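Local atomic coordinates of 3-oxoacyl-[acyl-carrier-protein] synthase, mitochondrial (Arabidopsis thaliana, PDB entry 2IX4), a protein that catalyses the condensation steps of mitochondrial fatty acid synthesis, adding two carbons from malonyl-ACP to a growing acyl chain. Residues F45-E48 / T49-Y52; L213-A216 / G217-S221. All coordinates share one frame; numbering follows the deposited sequence.

Contact 1. Residues F45-E48 / T49-Y52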
loop_
_atom_site.group_PDB
_atom_site.type_symbol
_atom_site.label_atom_id
_atom_site.label_comp_id
_atom_site.label_asym_id
_atom_site.label_seq_id
_atom_site.Cartn_x
_atom_site.Cartn_y
_atom_site.Cartn_z
ATOM N N PHE A 45 7.907 -20.822 -20.061
ATOM C CA PHE A 45 7.215 -22.112 -20.125
ATOM C C PHE A 45 7.195 -22.651 -21.555
ATOM O O PHE A 45 7.284 -21.879 -22.514
ATOM C CB PHE A 45 5.786 -21.982 -19.596
ATOM C CG PHE A 45 5.701 -21.699 -18.120
ATOM C CD1 PHE A 45 5.752 -20.390 -17.644
ATOM C CD2 PHE A 45 5.548 -22.740 -17.207
ATOM C CE1 PHE A 45 5.666 -20.120 -16.276
ATOM C CE2 PHE A 45 5.459 -22.482 -15.838
ATOM C CZ PHE A 45 5.521 -21.169 -15.372
ATOM N N ASP A 46 7.074 -23.970 -21.699
ATOM C CA ASP A 46 6.985 -24.570 -23.033
ATOM C C ASP A 46 5.612 -24.323 -23.675
ATOM O O ASP A 46 4.658 -23.949 -22.989
ATOM C CB ASP A 46 7.374 -26.060 -23.022
ATOM C CG ASP A 46 6.415 -26.930 -22.216
ATOM O OD1 ASP A 46 5.234 -26.567 -22.055
ATOM O OD2 ASP A 46 6.848 -28.010 -21.761
ATOM N N GLU A 47 5.525 -24.517 -24.989
ATOM C CA GLU A 47 4.300 -24.229 -25.739
ATOM C C GLU A 47 3.095 -25.055 -25.285
ATOM O O GLU A 47 1.978 -24.545 -25.245
ATOM C CB GLU A 47 4.529 -24.400 -27.245
ATOM C CG GLU A 47 5.399 -23.308 -27.878
ATOM C CD GLU A 47 4.822 -21.907 -27.716
ATOM O OE1 GLU A 47 3.628 -21.705 -28.038
ATOM O OE2 GLU A 47 5.569 -21.005 -27.274
ATOM N N GLU A 48 3.328 -26.319 -24.939
ATOM C CA GLU A 48 2.262 -27.210 -24.467
ATOM C C GLU A 48 1.631 -26.696 -23.170
ATOM O O GLU A 48 0.418 -26.797 -22.985
ATOM C CB GLU A 48 2.794 -28.632 -24.274
ATOM C CG GLU A 48 1.718 -29.712 -24.163
ATOM C CD GLU A 48 1.205 -30.194 -25.517
ATOM O OE1 GLU A 48 0.567 -29.397 -26.249
ATOM O OE2 GLU A 48 1.429 -31.384 -25.842
ATOM N N THR A 49 2.463 -26.147 -22.286
ATOM C CA THR A 49 1.997 -25.550 -21.034
ATOM C C THR A 49 1.241 -24.244 -21.301
ATOM O O THR A 49 0.194 -24.007 -20.700
ATOM C CB THR A 49 3.165 -25.337 -20.035
ATOM O OG1 THR A 49 3.848 -26.581 -19.837
ATOM C CG2 THR A 49 2.662 -24.826 -18.682
ATOM N N LYS A 50 1.768 -23.417 -22.206
ATOM C CA LYS A 50 1.085 -22.200 -22.662
ATOM C C LYS A 50 -0.312 -22.516 -23.196
ATOM O O LYS A 50 -1.301 -21.917 -22.764
ATOM C CB LYS A 50 1.879 -21.504 -23.768
ATOM C CG LYS A 50 3.109 -20.742 -23.318
ATOM C CD LYS A 50 3.732 -20.050 -24.526
ATOM C CE LYS A 50 5.105 -19.506 -24.223
ATOM N NZ LYS A 50 5.722 -18.907 -25.446
ATOM N N LEU A 51 -0.374 -23.459 -24.138
ATOM C CA LEU A 51 -1.632 -23.872 -24.761
ATOM C C LEU A 51 -2.637 -24.380 -23.732
ATOM O O LEU A 51 -3.790 -23.945 -23.729
ATOM C CB LEU A 51 -1.394 -24.930 -25.849
ATOM C CG LEU A 51 -0.798 -24.481 -27.191
ATOM C CD1 LEU A 51 -0.267 -25.679 -27.973
ATOM C CD2 LEU A 51 -1.801 -23.701 -28.031
ATOM N N TYR A 52 -2.192 -25.277 -22.853
ATOM C CA TYR A 52 -3.041 -25.779 -21.773
ATOM C C TYR A 52 -3.571 -24.644 -20.901
ATOM O O TYR A 52 -4.762 -24.605 -20.583
ATOM C CB TYR A 52 -2.307 -26.799 -20.889
ATOM C CG TYR A 52 -2.938 -26.919 -19.512
ATOM C CD1 TYR A 52 -4.005 -27.788 -19.283
ATOM C CD2 TYR A 52 -2.489 -26.131 -18.447
ATOM C CE1 TYR A 52 -4.597 -27.881 -18.025
ATOM C CE2 TYR A 52 -3.079 -26.208 -17.192
ATOM C CZ TYR A 52 -4.125 -27.088 -16.988
ATOM O OH TYR A 52 -4.698 -27.163 -15.743
#

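Contact 2. Residues L213-A216 / G217-S221. With 6NA (hexanoic acid), chain C.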
loop_
_atom_site.group_PDB
_atom_site.type_symbol
_atom_site.label_atom_id
_atom_site.label_comp_id
_atom_site.label_asym_id
_atom_site.label_seq_id
_atom_site.Cartn_x
_atom_site.Cartn_y
_atom_site.Cartn_z
ATOM N N LEU A 213 -1.844 -16.206 -14.363
ATOM C CA LEU A 213 -2.362 -16.413 -13.015
ATOM C C LEU A 213 -3.333 -15.323 -12.567
ATOM O O LEU A 213 -4.283 -15.600 -11.834
ATOM C CB LEU A 213 -1.219 -16.584 -12.007
ATOM C CG LEU A 213 -1.583 -17.243 -10.673
ATOM C CD1 LEU A 213 -2.378 -18.542 -10.883
ATOM C CD2 LEU A 213 -0.328 -17.494 -9.835
ATOM N N SER A 214 -3.091 -14.090 -13.009
ATOM C CA SER A 214 -3.995 -12.975 -12.715
ATOM C C SER A 214 -5.367 -13.190 -13.340
ATOM O O SER A 214 -6.390 -13.054 -12.661
ATOM C CB SER A 214 -3.409 -11.658 -13.212
ATOM O OG SER A 214 -2.213 -11.347 -12.527
ATOM N N VAL A 215 -5.378 -13.531 -14.628
ATOM C CA VAL A 215 -6.613 -13.828 -15.351
ATOM C C VAL A 215 -7.321 -15.036 -14.733
ATOM O O VAL A 215 -8.517 -14.967 -14.457
ATOM C CB VAL A 215 -6.366 -14.035 -16.873
ATOM C CG1 VAL A 215 -7.650 -14.417 -17.587
ATOM C CG2 VAL A 215 -5.787 -12.767 -17.504
ATOM N N ALA A 216 -6.578 -16.118 -14.493
ATOM C CA ALA A 216 -7.133 -17.327 -13.872
ATOM C C ALA A 216 -7.663 -17.067 -12.467
ATOM O O ALA A 216 -8.684 -17.630 -12.066
ATOM C CB ALA A 216 -6.100 -18.442 -13.844
ATOM N N GLY A 217 -6.955 -16.220 -11.720
ATOM C CA GLY A 217 -7.340 -15.859 -10.358
ATOM C C GLY A 217 -8.643 -15.084 -10.308
ATOM O O GLY A 217 -9.552 -15.441 -9.564
ATOM N N PHE A 218 -8.733 -14.019 -11.103
ATOM C CA PHE A 218 -9.963 -13.230 -11.195
ATOM C C PHE A 218 -11.134 -13.998 -11.819
ATOM O O PHE A 218 -12.294 -13.740 -11.484
ATOM C CB PHE A 218 -9.723 -11.920 -11.947
ATOM C CG PHE A 218 -9.076 -10.847 -11.115
ATOM C CD1 PHE A 218 -9.771 -10.238 -10.070
ATOM C CD2 PHE A 218 -7.777 -10.432 -11.385
ATOM C CE1 PHE A 218 -9.175 -9.237 -9.304
ATOM C CE2 PHE A 218 -7.171 -9.433 -10.627
ATOM C CZ PHE A 218 -7.873 -8.837 -9.585
ATOM N N SER A 219 -10.831 -14.933 -12.720
ATOM C CA SER A 219 -11.856 -15.815 -13.288
ATOM C C SER A 219 -12.435 -16.763 -12.240
ATOM O O SER A 219 -13.616 -17.116 -12.305
ATOM C CB SER A 219 -11.301 -16.633 -14.455
ATOM O OG SER A 219 -11.004 -15.813 -15.569
ATOM N N ARG A 220 -11.603 -17.179 -11.287
ATOM C CA ARG A 220 -12.035 -18.101 -10.239
ATOM C C ARG A 220 -12.873 -17.377 -9.185
ATOM O O ARG A 220 -13.747 -17.978 -8.557
ATOM C CB ARG A 220 -10.832 -18.797 -9.594
ATOM C CG ARG A 220 -11.075 -20.261 -9.219
ATOM C CD ARG A 220 -11.168 -21.130 -10.469
ATOM N NE ARG A 220 -11.067 -22.559 -10.184
ATOM C CZ ARG A 220 -12.094 -23.405 -10.192
ATOM N NH1 ARG A 220 -13.319 -22.974 -10.467
ATOM N NH2 ARG A 220 -11.897 -24.689 -9.921
ATOM N N SER A 221 -12.599 -16.085 -9.002
ATOM C CA SER A 221 -13.417 -15.215 -8.155
ATOM C C SER A 221 -14.754 -14.880 -8.823
ATOM O O SER A 221 -15.625 -14.262 -8.203
ATOM C CB SER A 221 -12.667 -13.920 -7.829
ATOM O OG SER A 221 -11.579 -14.164 -6.954
HETATM C CA 6NA C . -9.798 -6.101 -7.421
HETATM C C 6NA C . -10.132 -4.648 -7.177
HETATM O O 6NA C . -10.633 -4.295 -6.122
HETATM C CB 6NA C . -8.462 -6.424 -6.764
HETATM C CG 6NA C . -7.294 -6.057 -7.678
HETATM C CD 6NA C . -6.217 -5.309 -6.912
HETATM C C6 6NA C . -5.582 -4.243 -7.774
#

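Contact 1. Residues F45-E48 / T49-Y52
Asp-46 overlaps Thr-49 at the first turn of a helix, the two side chains crossing at about a right angle. Asp-46 is the N-cap: its OD1 accepts a hydrogen bond from the backbone N of Thr-49 at 2.8 Å, nearly along the C-O axis, and also takes one from Thr-49 OG1 at 2.6 Å, which comes from above the carboxylate plane. Two donors of one residue thus grip a single oxygen and fix the carboxylate's rotation. A chi1 of 65° sets Asp-46 CG between its own N and carbonyl carbon, folding the carboxylate back over the helix start. Asp-46 O, meanwhile, receives Lys-50 N at 3.0 Å, the first full helical bond of the turn. Leu-51 N to Glu-47 O and Tyr-52 N to Glu-48 O continue the ladder. On another flank, the bent chain of Glu-47 curls toward the extended chain of Lys-50, and Lys-50 NZ meets Glu-47 OE2 at 2.8 Å on the syn side, 26° out of the carboxylate plane, in a salt bridge; Lys-50 CE lies 3.6 Å from Phe-45 O. An alanine in place of Lys-50 has no amine to offer, and the Glu-47 carboxylate would probably be left without a positive mate here and freer to turn. Phe-45 CD2 touches Thr-49 CG2 at 3.9 Å, the methyl lying oblique to the ring. Phe-45 also packs on Val-131 and Gln-135 of helix 127-138. Thr-49 OG1 and Tyr-52 OH bond to Lys-140 NZ and Leu-142 N of the second subunit, so the capped start of helix 47-55 touches both helix 127-138 of its own chain and the second subunit.

Contact 2. Residues L213-A216 / G217-S221
With chi1 near -79°, Phe-218 CG stands anti to its carbonyl carbon and the ring is carried back along the helix, CD2 coming within 3.2 Å of Ser-214 O; a similar chi1 of -68° turns Ser-219 OG back to Val-215 O. That carbonyl is gripped twice, by Ser-219 N and by Ser-219 OG, each at 2.9 Å and from opposite faces of its plane, the hydroxyl lying well above it. The hydroxyl is thereby satisfied within its own helix. Phe-218 N gives a nearly straight bond to Ser-214 O, and Gly-217 N bonds to Leu-213 O at 2.7 Å. At the far end of the Phe-218 ring, hexanoic acid lies along the edge: Phe-218 CZ is 3.4 Å from CG of the hexanoic acid, whose CB lies in the ring plane. The Phe-218 side chain packs also on Leu-224 and Ile-248 of its own chain and on Ile-150 of the second subunit, and is about 6 Å from that of Cys-179, one of the predicted active-site residues. The chemistry is thus divided: the Ser-219 hydroxyl is spent on the helix backbone, and a hydrocarbon edge is presented to the acyl chain in the pocket.

How the contacts relate
From the N terminus the chain first meets contact 1, at the start of helix 47-55, and much later contact 2, within helix 212-220. Each closes just a short helical turn, and the two follow in series, neither nesting nor crossing. Their centres lie about 18 Å apart, with nearest atoms about 9 Å apart, so they do not touch. Helix 127-138 links them: Val-131 meets Phe-45 of contact 1 and Leu-213 of contact 2. Both also face the second subunit, across whose residues 137-150 their partners are spread. Contact 1 ties helix 47-55 to the second subunit, away from the annotated sites, whereas contact 2 joins the subunit contact to the acyl pocket.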